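Local atomic coordinates of pectinesterase 1 (Solanum lycopersicum, PDB entry 1XG2), a protein that demethylesterifies cell-wall pectin, hydrolysing galacturonosyl methyl esters to free acid and methanol, and may prepare fruit cell walls for softening during ripening. Residues R140-S146 against A160-C166; S196-I202 against V230-L236; A289-A295 against Y311-L315. All coordinates share one frame; numbering follows the deposited sequence.

Contact 1 (R140-S146 against A160-C166); sequences RQFYRDS and AVVFQKC
In the right-handed parallel beta-helix of the pectinesterase domain, Y143 and F163, on neighbouring coils, form part of an inward-facing stack. Their rings form an offset stack, centroids 4.6 Å apart and planes 21° from parallel, with F163 CE2 over the Y143 ring face, displaced toward its rim. Paired in parallel register, the two side chains leave the same face, and near-equal first torsions (CG anti to the carbonyl carbon, chi1 about -65°) lay the rings side by side. V161 extends this layer: its CG2 sits 3.5 Å from Y143 CE1. Strands 140-144 and 160-164 occupy consecutive coils of the beta-helix, their axes only 8° apart, and the backbone ladder is regular, as in Y143 N to V162 O at 2.9 Å with a nearly straight N-H. On the outward face F142, V162, R144 and Q164 meet helix 294-297 and the C-terminal tail. Q164 OE1 reaches the edge of the F142 ring, 3.5 Å from CZ, and lies at the edge of the R144 guanidinium, where it accepts a weak bond from NH1 (3.1 Å); Q164 NE2 is taken by V312 O and Q198 OE1. A bend at chi2 turns the R144 chain back, and its NE forms a salt bridge with D145 OD2, while K165 CG lies over the centre of one guanidinium face. R144 NH2 and K165 NZ are 4.0 Å apart, a proximity of like charges probably eased because K165 also pairs with D317. Beyond the strands, S146 N donates to C166 SG (3.6 Å).

Contact 2 (S196-I202 against V230-L236); sequences SIQFCNI and VVMESYL
S234 OG sits between the two chains at a corner of the beta-helix, accepting C200 N at 3.1 Å with a 165° N-H angle. The same hydroxyl donates to M232 O at 2.9 Å, approaching from above the carbonyl plane rather than along a lone pair. M232 O therefore has two donors, the other being F199 N in the carbonyl plane at 3.3 Å. With OG anti to its carbonyl carbon (chi1 -65°), S234 bridges the turns where F199 and E233, both with positive phi, redirect their chains from one parallel sheet to the next. At those turns F199 CE2 lies 3.5 Å from E233 CB, the two side chains running alongside each other. On the inward side I202 CD1 meets V231 CG1 at 3.9 Å and also packs against L236 CD1, while I197 CD1 touches V231 CG2. On the outward side M232 CG lies between its backbone N and carbonyl carbon (chi1 59°), and the chain, extended beyond it, brings CE within 3.8 Å of Q198 NE2 and close to S196 OG. Q198, also a partner of Q164, has NE2 bonded by G314 O of the C-terminal tail, and S196 OG is bonded by F292 O just ahead of helix 294-297. Further out, N264 bonds S234 N and V231 O, fixing the backbone that presents the serine. Replacing S234 with an alanine would probably leave the buried C200 N-H without its acceptor and M232 O with one donor fewer. Where the regular ladder is interrupted, then, a hydroxyl stands in for a main-chain carbonyl, and direct backbone pairing resumes beyond it with Y235 N to C200 O at 3.0 Å.

Contact 3 (A289-A295 against Y311-L315); sequences AMPFTVA and YVDGL
Y311 meets V294 through its ring, CD2 lying 4.1 Å from CG1, with the two side chains crossing at about a right angle. The tyrosine CG falls between its backbone N and carbonyl carbon (chi1 65°), the rotation from which the ring reaches across to the valine. At V312 the main chain does the touching: its O lies 3.5 Å from V294 CG2. D313 meets the start of helix 294-297, where first-turn N-H groups have no preceding helical carbonyl. Its O takes the N-H of A295 at 3.2 Å, the N-H angle being 154° and the donor lying in the carbonyl plane. The D313 side chain, CG anti to the backbone N (chi1 -153°), returns so that OD2 comes 3.3 Å from A295 CB. T293 is the N-cap of this helix: its OG1 donates to M290 O and makes a weak bond with K296 N. Helix and tail together pack on part of the outer face of the parallel beta-helix, V294 resting on strands 140-144 and 160-164. G314 contributes through a solvent link. A water accepts from V294 N at 2.9 Å and lies within hydrogen-bonding distance of G314 O, at 2.8 Å, probably as donor, joining another first-turn N-H to the tail. T293 CG2 packs against the G314 carbonyl carbon. L315, the residue most covered by the other segment, splits its isobutyl end between two parts of it. One methyl, CD2, touches A289 CB at 3.5 Å and also lies against T293 CG2; the other, CD1, is 3.9 Å from M290 CG, where the methionine and leucine side chains cross at a slant.

From the N terminus, contact 1 closes the first loop, 140 to 166, one coil of the beta-helix that passes through strands 147-150 and 155-157. Contact 2 closes a later coil, 196 to 236, after the intervening coil that runs from 160-164 to 194-198. Contact 3 closes the last loop, from 289 to 315, which contains short helices rather than strands. The three loops follow in series, with no nesting or crossing. Contacts 1 and 2 share a sheet: strands 160-164 and 194-198 are neighbours, joined by main-chain bonds between F163 and both S196 and Q198. Contact 3 lies across the outside of both, tying the C-terminal tail and helix 294-297 to the coils.

Contact 1 (R140-S146 against A160-C166)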
loop_
_atom_site.group_PDB
_atom_site.type_symbol
_atom_site.label_atom_id
_atom_site.label_comp_id
_atom_site.label_asym_id
_atom_site.label_seq_id
_atom_site.Cartn_x
_atom_site.Cartn_y
_atom_site.Cartn_z
ATOM N N ARG A 140 6.127 3.232 -3.223
ATOM C CA ARG A 140 6.710 2.190 -4.070
ATOM C C ARG A 140 7.404 1.131 -3.219
ATOM O O ARG A 140 8.260 1.450 -2.388
ATOM C CB ARG A 140 7.702 2.774 -5.074
ATOM C CG ARG A 140 7.051 3.593 -6.172
ATOM C CD ARG A 140 8.013 4.468 -6.962
ATOM N NE ARG A 140 8.617 5.509 -6.144
ATOM C CZ ARG A 140 9.245 6.603 -6.610
ATOM N NH1 ARG A 140 9.366 6.831 -7.911
ATOM N NH2 ARG A 140 9.737 7.477 -5.757
ATOM N N GLN A 141 7.048 -0.123 -3.477
ATOM C CA GLN A 141 7.477 -1.264 -2.669
ATOM C C GLN A 141 7.871 -2.444 -3.564
ATOM O O GLN A 141 7.283 -2.664 -4.617
ATOM C CB GLN A 141 6.368 -1.693 -1.698
ATOM C CG GLN A 141 5.721 -0.543 -0.935
ATOM C CD GLN A 141 4.600 -0.953 0.004
ATOM O OE1 GLN A 141 3.823 -0.096 0.453
ATOM N NE2 GLN A 141 4.516 -2.224 0.315
ATOM N N PHE A 142 8.868 -3.188 -3.111
ATOM C CA PHE A 142 9.350 -4.382 -3.779
ATOM C C PHE A 142 9.441 -5.504 -2.756
ATOM O O PHE A 142 10.096 -5.354 -1.709
ATOM C CB PHE A 142 10.720 -4.109 -4.388
ATOM C CG PHE A 142 11.289 -5.251 -5.186
ATOM C CD1 PHE A 142 10.639 -5.739 -6.305
ATOM C CD2 PHE A 142 12.505 -5.819 -4.822
ATOM C CE1 PHE A 142 11.184 -6.799 -7.023
ATOM C CE2 PHE A 142 13.061 -6.869 -5.559
ATOM C CZ PHE A 142 12.399 -7.357 -6.637
ATOM N N TYR A 143 8.793 -6.616 -3.084
ATOM C CA TYR A 143 8.808 -7.837 -2.301
ATOM C C TYR A 143 9.516 -8.916 -3.105
ATOM O O TYR A 143 9.173 -9.163 -4.251
ATOM C CB TYR A 143 7.384 -8.295 -1.965
ATOM C CG TYR A 143 6.701 -7.342 -1.023
ATOM C CD1 TYR A 143 6.217 -6.107 -1.477
ATOM C CD2 TYR A 143 6.530 -7.656 0.313
ATOM C CE1 TYR A 143 5.592 -5.218 -0.617
ATOM C CE2 TYR A 143 5.909 -6.757 1.192
ATOM C CZ TYR A 143 5.465 -5.535 0.718
ATOM O OH TYR A 143 4.867 -4.632 1.574
ATOM N N ARG A 144 10.499 -9.552 -2.488
ATOM C CA ARG A 144 11.352 -10.516 -3.161
ATOM C C ARG A 144 11.603 -11.717 -2.268
ATOM O O ARG A 144 11.902 -11.570 -1.081
ATOM C CB ARG A 144 12.670 -9.843 -3.525
ATOM C CG ARG A 144 13.705 -10.730 -4.188
ATOM C CD ARG A 144 13.379 -11.149 -5.620
ATOM N NE ARG A 144 14.328 -12.170 -6.064
ATOM C CZ ARG A 144 14.744 -12.348 -7.314
ATOM N NH1 ARG A 144 14.285 -11.602 -8.317
ATOM N NH2 ARG A 144 15.629 -13.305 -7.567
ATOM N N ASP A 145 11.528 -12.908 -2.866
ATOM C CA ASP A 145 11.888 -14.155 -2.198
ATOM C C ASP A 145 11.152 -14.357 -0.867
ATOM O O ASP A 145 11.708 -14.902 0.079
ATOM C CB ASP A 145 13.401 -14.208 -1.970
ATOM C CG ASP A 145 14.192 -14.360 -3.264
ATOM O OD1 ASP A 145 15.424 -14.168 -3.214
ATOM O OD2 ASP A 145 13.682 -14.665 -4.360
ATOM N N SER A 146 9.901 -13.904 -0.799
ATOM C CA SER A 146 9.178 -13.877 0.466
ATOM C C SER A 146 7.970 -14.809 0.417
ATOM O O SER A 146 7.531 -15.229 -0.649
ATOM C CB SER A 146 8.761 -12.439 0.805
ATOM O OG SER A 146 9.894 -11.634 1.129
ATOM N N ALA A 160 2.276 1.331 -5.203
ATOM C CA ALA A 160 2.804 0.819 -6.455
ATOM C C ALA A 160 3.785 -0.263 -6.012
ATOM O O ALA A 160 4.815 0.037 -5.400
ATOM C CB ALA A 160 3.496 1.896 -7.236
ATOM N N VAL A 161 3.445 -1.514 -6.291
ATOM C CA VAL A 161 4.119 -2.642 -5.670
ATOM C C VAL A 161 4.305 -3.813 -6.629
ATOM O O VAL A 161 3.380 -4.210 -7.340
ATOM C CB VAL A 161 3.372 -3.105 -4.369
ATOM C CG1 VAL A 161 1.965 -3.562 -4.668
ATOM C CG2 VAL A 161 4.140 -4.213 -3.668
ATOM N N VAL A 162 5.523 -4.347 -6.639
ATOM C CA VAL A 162 5.845 -5.584 -7.342
ATOM C C VAL A 162 6.282 -6.684 -6.375
ATOM O O VAL A 162 7.163 -6.477 -5.532
ATOM C CB VAL A 162 6.954 -5.340 -8.370
ATOM C CG1 VAL A 162 7.340 -6.634 -9.075
ATOM C CG2 VAL A 162 6.487 -4.293 -9.375
ATOM N N PHE A 163 5.642 -7.838 -6.507
ATOM C CA PHE A 163 6.028 -9.081 -5.844
ATOM C C PHE A 163 6.752 -9.928 -6.870
ATOM O O PHE A 163 6.223 -10.204 -7.950
ATOM C CB PHE A 163 4.804 -9.833 -5.319
ATOM C CG PHE A 163 4.061 -9.098 -4.254
ATOM C CD1 PHE A 163 3.134 -8.127 -4.589
ATOM C CD2 PHE A 163 4.290 -9.371 -2.907
ATOM C CE1 PHE A 163 2.470 -7.423 -3.608
ATOM C CE2 PHE A 163 3.623 -8.674 -1.923
ATOM C CZ PHE A 163 2.709 -7.709 -2.271
ATOM N N GLN A 164 7.972 -10.326 -6.545
ATOM C CA GLN A 164 8.778 -11.107 -7.453
ATOM C C GLN A 164 9.360 -12.312 -6.745
ATOM O O GLN A 164 9.987 -12.164 -5.710
ATOM C CB GLN A 164 9.897 -10.232 -7.995
ATOM C CG GLN A 164 10.247 -10.494 -9.408
ATOM C CD GLN A 164 11.261 -9.499 -9.919
ATOM O OE1 GLN A 164 12.390 -9.473 -9.433
ATOM N NE2 GLN A 164 10.863 -8.668 -10.875
ATOM N N LYS A 165 9.167 -13.499 -7.319
ATOM C CA LYS A 165 9.673 -14.742 -6.734
ATOM C C LYS A 165 9.238 -14.930 -5.273
ATOM O O LYS A 165 10.005 -15.380 -4.422
ATOM C CB LYS A 165 11.197 -14.831 -6.885
ATOM C CG LYS A 165 11.678 -14.629 -8.314
ATOM C CD LYS A 165 12.191 -15.889 -8.957
ATOM C CE LYS A 165 12.589 -15.659 -10.435
ATOM N NZ LYS A 165 14.026 -15.239 -10.634
ATOM N N CYS A 166 7.986 -14.579 -5.008
ATOM C CA CYS A 166 7.351 -14.829 -3.723
ATOM C C CYS A 166 6.404 -16.008 -3.837
ATOM O O CYS A 166 5.901 -16.298 -4.914
ATOM C CB CYS A 166 6.558 -13.602 -3.269
ATOM S SG CYS A 166 7.607 -12.158 -2.940
#

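Contact 2 (S196-I202 against V230-L236)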
loop_
_atom_site.group_PDB
_atom_site.type_symbol
_atom_site.label_atom_id
_atom_site.label_comp_id
_atom_site.label_asym_id
_atom_site.label_seq_id
_atom_site.Cartn_x
_atom_site.Cartn_y
_atom_site.Cartn_z
ATOM N N SER A 196 1.443 -5.710 -8.862
ATOM C CA SER A 196 1.974 -6.565 -9.908
ATOM C C SER A 196 2.610 -7.777 -9.237
ATOM O O SER A 196 3.420 -7.632 -8.332
ATOM C CB SER A 196 3.016 -5.799 -10.716
ATOM O OG SER A 196 3.697 -6.655 -11.616
ATOM N N ILE A 197 2.221 -8.968 -9.678
ATOM C CA ILE A 197 2.727 -10.217 -9.142
ATOM C C ILE A 197 3.414 -10.937 -10.305
ATOM O O ILE A 197 2.768 -11.251 -11.300
ATOM C CB ILE A 197 1.554 -11.046 -8.580
ATOM C CG1 ILE A 197 1.006 -10.388 -7.312
ATOM C CG2 ILE A 197 1.955 -12.516 -8.287
ATOM C CD1 ILE A 197 -0.410 -10.843 -6.977
ATOM N N GLN A 198 4.705 -11.193 -10.159
ATOM C CA GLN A 198 5.556 -11.663 -11.256
ATOM C C GLN A 198 6.502 -12.758 -10.802
ATOM O O GLN A 198 7.189 -12.599 -9.808
ATOM C CB GLN A 198 6.386 -10.482 -11.774
ATOM C CG GLN A 198 7.070 -10.723 -13.096
ATOM C CD GLN A 198 7.974 -9.562 -13.507
ATOM O OE1 GLN A 198 8.484 -8.827 -12.652
ATOM N NE2 GLN A 198 8.189 -9.414 -14.816
ATOM N N PHE A 199 6.566 -13.857 -11.552
ATOM C CA PHE A 199 7.432 -14.997 -11.209
ATOM C C PHE A 199 7.155 -15.527 -9.801
ATOM O O PHE A 199 8.066 -15.967 -9.107
ATOM C CB PHE A 199 8.918 -14.649 -11.308
ATOM C CG PHE A 199 9.284 -13.830 -12.504
ATOM C CD1 PHE A 199 10.109 -12.726 -12.361
ATOM C CD2 PHE A 199 8.843 -14.170 -13.771
ATOM C CE1 PHE A 199 10.462 -11.957 -13.460
ATOM C CE2 PHE A 199 9.193 -13.401 -14.877
ATOM C CZ PHE A 199 10.011 -12.299 -14.718
ATOM N N CYS A 200 5.890 -15.507 -9.408
ATOM C CA CYS A 200 5.480 -15.948 -8.095
ATOM C C CYS A 200 4.839 -17.331 -8.175
ATOM O O CYS A 200 4.517 -17.836 -9.254
ATOM C CB CYS A 200 4.493 -14.941 -7.498
ATOM S SG CYS A 200 5.298 -13.407 -6.941
ATOM N N ASN A 201 4.675 -17.922 -7.001
ATOM C CA ASN A 201 3.980 -19.178 -6.819
ATOM C C ASN A 201 2.711 -18.874 -6.064
ATOM O O ASN A 201 2.795 -18.493 -4.912
ATOM C CB ASN A 201 4.869 -20.054 -5.941
ATOM C CG ASN A 201 4.972 -21.469 -6.421
ATOM O OD1 ASN A 201 4.996 -21.729 -7.619
ATOM N ND2 ASN A 201 5.103 -22.407 -5.466
ATOM N N ILE A 202 1.541 -19.018 -6.683
ATOM C CA ILE A 202 0.275 -18.810 -5.976
ATOM C C ILE A 202 -0.340 -20.169 -5.744
ATOM O O ILE A 202 -0.804 -20.826 -6.681
ATOM C CB ILE A 202 -0.681 -17.893 -6.751
ATOM C CG1 ILE A 202 0.063 -16.636 -7.210
ATOM C CG2 ILE A 202 -1.865 -17.537 -5.874
ATOM C CD1 ILE A 202 -0.791 -15.630 -7.960
ATOM N N VAL A 230 -2.194 -7.060 -11.809
ATOM C CA VAL A 230 -1.756 -7.944 -12.873
ATOM C C VAL A 230 -0.933 -9.064 -12.294
ATOM O O VAL A 230 -0.074 -8.854 -11.424
ATOM C CB VAL A 230 -0.939 -7.208 -13.937
ATOM C CG1 VAL A 230 -0.344 -8.185 -14.935
ATOM C CG2 VAL A 230 -1.809 -6.208 -14.643
ATOM N N VAL A 231 -1.225 -10.269 -12.768
ATOM C CA VAL A 231 -0.521 -11.461 -12.350
ATOM C C VAL A 231 0.142 -12.014 -13.609
ATOM O O VAL A 231 -0.552 -12.353 -14.557
ATOM C CB VAL A 231 -1.480 -12.508 -11.777
ATOM C CG1 VAL A 231 -0.714 -13.793 -11.447
ATOM C CG2 VAL A 231 -2.209 -11.960 -10.542
ATOM N N MET A 232 1.469 -12.072 -13.630
ATOM C CA MET A 232 2.176 -12.505 -14.840
ATOM C C MET A 232 3.371 -13.412 -14.609
ATOM O O MET A 232 4.019 -13.367 -13.570
ATOM C CB MET A 232 2.564 -11.293 -15.692
ATOM C CG MET A 232 3.440 -10.278 -15.067
ATOM S SD MET A 232 3.452 -8.719 -16.056
ATOM C CE MET A 232 4.678 -7.869 -15.144
ATOM N N GLU A 233 3.643 -14.261 -15.601
ATOM C CA GLU A 233 4.730 -15.216 -15.549
ATOM C C GLU A 233 4.795 -15.953 -14.220
ATOM O O GLU A 233 5.873 -16.195 -13.682
ATOM C CB GLU A 233 6.064 -14.530 -15.864
ATOM C CG GLU A 233 6.165 -14.032 -17.300
ATOM C CD GLU A 233 6.522 -15.128 -18.322
ATOM O OE1 GLU A 233 6.795 -16.303 -17.942
ATOM O OE2 GLU A 233 6.523 -14.804 -19.534
ATOM N N SER A 234 3.628 -16.317 -13.706
ATOM C CA SER A 234 3.519 -16.953 -12.402
ATOM C C SER A 234 2.851 -18.319 -12.504
ATOM O O SER A 234 2.130 -18.616 -13.467
ATOM C CB SER A 234 2.712 -16.072 -11.441
ATOM O OG SER A 234 3.377 -14.852 -11.162
ATOM N N TYR A 235 3.123 -19.145 -11.502
ATOM C CA TYR A 235 2.478 -20.433 -11.354
ATOM C C TYR A 235 1.230 -20.244 -10.525
ATOM O O TYR A 235 1.285 -19.691 -9.428
ATOM C CB TYR A 235 3.411 -21.433 -10.684
ATOM C CG TYR A 235 2.753 -22.761 -10.363
ATOM C CD1 TYR A 235 2.848 -23.837 -11.252
ATOM C CD2 TYR A 235 2.044 -22.953 -9.172
ATOM C CE1 TYR A 235 2.242 -25.061 -10.969
ATOM C CE2 TYR A 235 1.432 -24.180 -8.884
ATOM C CZ TYR A 235 1.551 -25.227 -9.785
ATOM O OH TYR A 235 0.958 -26.436 -9.515
ATOM N N LEU A 236 0.108 -20.705 -11.061
ATOM C CA LEU A 236 -1.182 -20.667 -10.381
ATOM C C LEU A 236 -1.645 -22.094 -10.098
ATOM O O LEU A 236 -1.852 -22.881 -11.035
ATOM C CB LEU A 236 -2.211 -19.965 -11.268
ATOM C CG LEU A 236 -2.228 -18.431 -11.220
ATOM C CD1 LEU A 236 -0.871 -17.865 -11.479
ATOM C CD2 LEU A 236 -3.240 -17.848 -12.207
#

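Contact 3 (A289-A295 against Y311-L315)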
loop_
_atom_site.group_PDB
_atom_site.type_symbol
_atom_site.label_atom_id
_atom_site.label_comp_id
_atom_site.label_asym_id
_atom_site.label_seq_id
_atom_site.Cartn_x
_atom_site.Cartn_y
_atom_site.Cartn_z
ATOM N N ALA A 289 1.954 -5.721 -20.920
ATOM C CA ALA A 289 2.454 -6.226 -19.645
ATOM C C ALA A 289 3.568 -5.341 -19.073
ATOM O O ALA A 289 3.788 -5.314 -17.854
ATOM C CB ALA A 289 2.957 -7.643 -19.812
ATOM N N MET A 290 4.254 -4.606 -19.950
ATOM C CA MET A 290 5.462 -3.863 -19.565
ATOM C C MET A 290 5.247 -2.797 -18.478
ATOM O O MET A 290 6.123 -2.594 -17.652
ATOM C CB MET A 290 6.143 -3.229 -20.788
ATOM C CG MET A 290 7.369 -4.015 -21.276
ATOM S SD MET A 290 8.821 -3.890 -20.194
ATOM C CE MET A 290 9.129 -2.167 -20.269
ATOM N N PRO A 291 4.114 -2.111 -18.483
ATOM C CA PRO A 291 3.815 -1.122 -17.435
ATOM C C PRO A 291 3.841 -1.666 -16.008
ATOM O O PRO A 291 3.934 -0.873 -15.065
ATOM C CB PRO A 291 2.406 -0.663 -17.788
ATOM C CG PRO A 291 2.292 -0.904 -19.237
ATOM C CD PRO A 291 3.037 -2.168 -19.486
ATOM N N PHE A 292 3.778 -2.990 -15.860
ATOM C CA PHE A 292 3.702 -3.623 -14.546
ATOM C C PHE A 292 5.018 -4.229 -14.088
ATOM O O PHE A 292 5.064 -4.900 -13.069
ATOM C CB PHE A 292 2.533 -4.611 -14.540
ATOM C CG PHE A 292 1.231 -3.950 -14.915
ATOM C CD1 PHE A 292 0.536 -3.182 -13.985
ATOM C CD2 PHE A 292 0.762 -3.999 -16.213
ATOM C CE1 PHE A 292 -0.639 -2.525 -14.329
ATOM C CE2 PHE A 292 -0.407 -3.346 -16.572
ATOM C CZ PHE A 292 -1.117 -2.603 -15.627
ATOM N N THR A 293 6.096 -3.923 -14.816
ATOM C CA THR A 293 7.434 -4.390 -14.460
ATOM C C THR A 293 8.043 -3.484 -13.412
ATOM O O THR A 293 7.557 -2.385 -13.140
ATOM C CB THR A 293 8.370 -4.435 -15.686
ATOM O OG1 THR A 293 8.440 -3.140 -16.294
ATOM C CG2 THR A 293 7.831 -5.344 -16.763
ATOM N N VAL A 294 9.114 -3.958 -12.810
ATOM C CA VAL A 294 9.846 -3.191 -11.806
ATOM C C VAL A 294 10.281 -1.844 -12.388
ATOM O O VAL A 294 10.165 -0.806 -11.739
ATOM C CB VAL A 294 11.054 -3.971 -11.326
ATOM C CG1 VAL A 294 12.080 -3.074 -10.639
ATOM C CG2 VAL A 294 10.626 -5.096 -10.418
ATOM N N ALA A 295 10.776 -1.886 -13.621
ATOM C CA ALA A 295 11.247 -0.688 -14.303
ATOM C C ALA A 295 10.150 0.378 -14.430
ATOM O O ALA A 295 10.392 1.550 -14.175
ATOM C CB ALA A 295 11.786 -1.058 -15.672
ATOM N N TYR A 311 16.821 -8.443 -8.319
ATOM C CA TYR A 311 15.583 -8.129 -9.028
ATOM C C TYR A 311 15.740 -8.323 -10.516
ATOM O O TYR A 311 16.838 -8.181 -11.064
ATOM C CB TYR A 311 15.100 -6.686 -8.737
ATOM C CG TYR A 311 16.029 -5.591 -9.231
ATOM C CD1 TYR A 311 17.191 -5.260 -8.537
ATOM C CD2 TYR A 311 15.750 -4.893 -10.398
ATOM C CE1 TYR A 311 18.044 -4.250 -8.986
ATOM C CE2 TYR A 311 16.597 -3.898 -10.856
ATOM C CZ TYR A 311 17.736 -3.578 -10.159
ATOM O OH TYR A 311 18.565 -2.576 -10.636
ATOM N N VAL A 312 14.630 -8.673 -11.152
ATOM C CA VAL A 312 14.492 -8.661 -12.589
ATOM C C VAL A 312 13.800 -7.359 -12.952
ATOM O O VAL A 312 12.719 -7.053 -12.451
ATOM C CB VAL A 312 13.672 -9.870 -13.078
ATOM C CG1 VAL A 312 13.303 -9.743 -14.556
ATOM C CG2 VAL A 312 14.441 -11.163 -12.801
ATOM N N ASP A 313 14.423 -6.615 -13.861
ATOM C CA ASP A 313 13.957 -5.297 -14.267
ATOM C C ASP A 313 12.763 -5.302 -15.233
ATOM O O ASP A 313 11.898 -4.413 -15.181
ATOM C CB ASP A 313 15.122 -4.558 -14.929
ATOM C CG ASP A 313 14.989 -3.078 -14.812
ATOM O OD1 ASP A 313 14.997 -2.564 -13.675
ATOM O OD2 ASP A 313 14.858 -2.334 -15.801
ATOM N N GLY A 314 12.746 -6.284 -16.129
ATOM C CA GLY A 314 11.781 -6.362 -17.209
ATOM C C GLY A 314 10.815 -7.528 -17.086
ATOM O O GLY A 314 10.511 -7.967 -15.977
ATOM N N LEU A 315 10.347 -8.024 -18.237
ATOM C CA LEU A 315 9.251 -8.996 -18.310
ATOM C C LEU A 315 9.604 -10.455 -18.055
ATOM O O LEU A 315 8.761 -11.204 -17.563
ATOM C CB LEU A 315 8.594 -8.941 -19.689
ATOM C CG LEU A 315 7.628 -7.806 -19.979
ATOM C CD1 LEU A 315 7.202 -7.897 -21.441
ATOM C CD2 LEU A 315 6.411 -7.868 -19.070
HETATM O O HOH W 1 9.874 -6.655 -13.631
#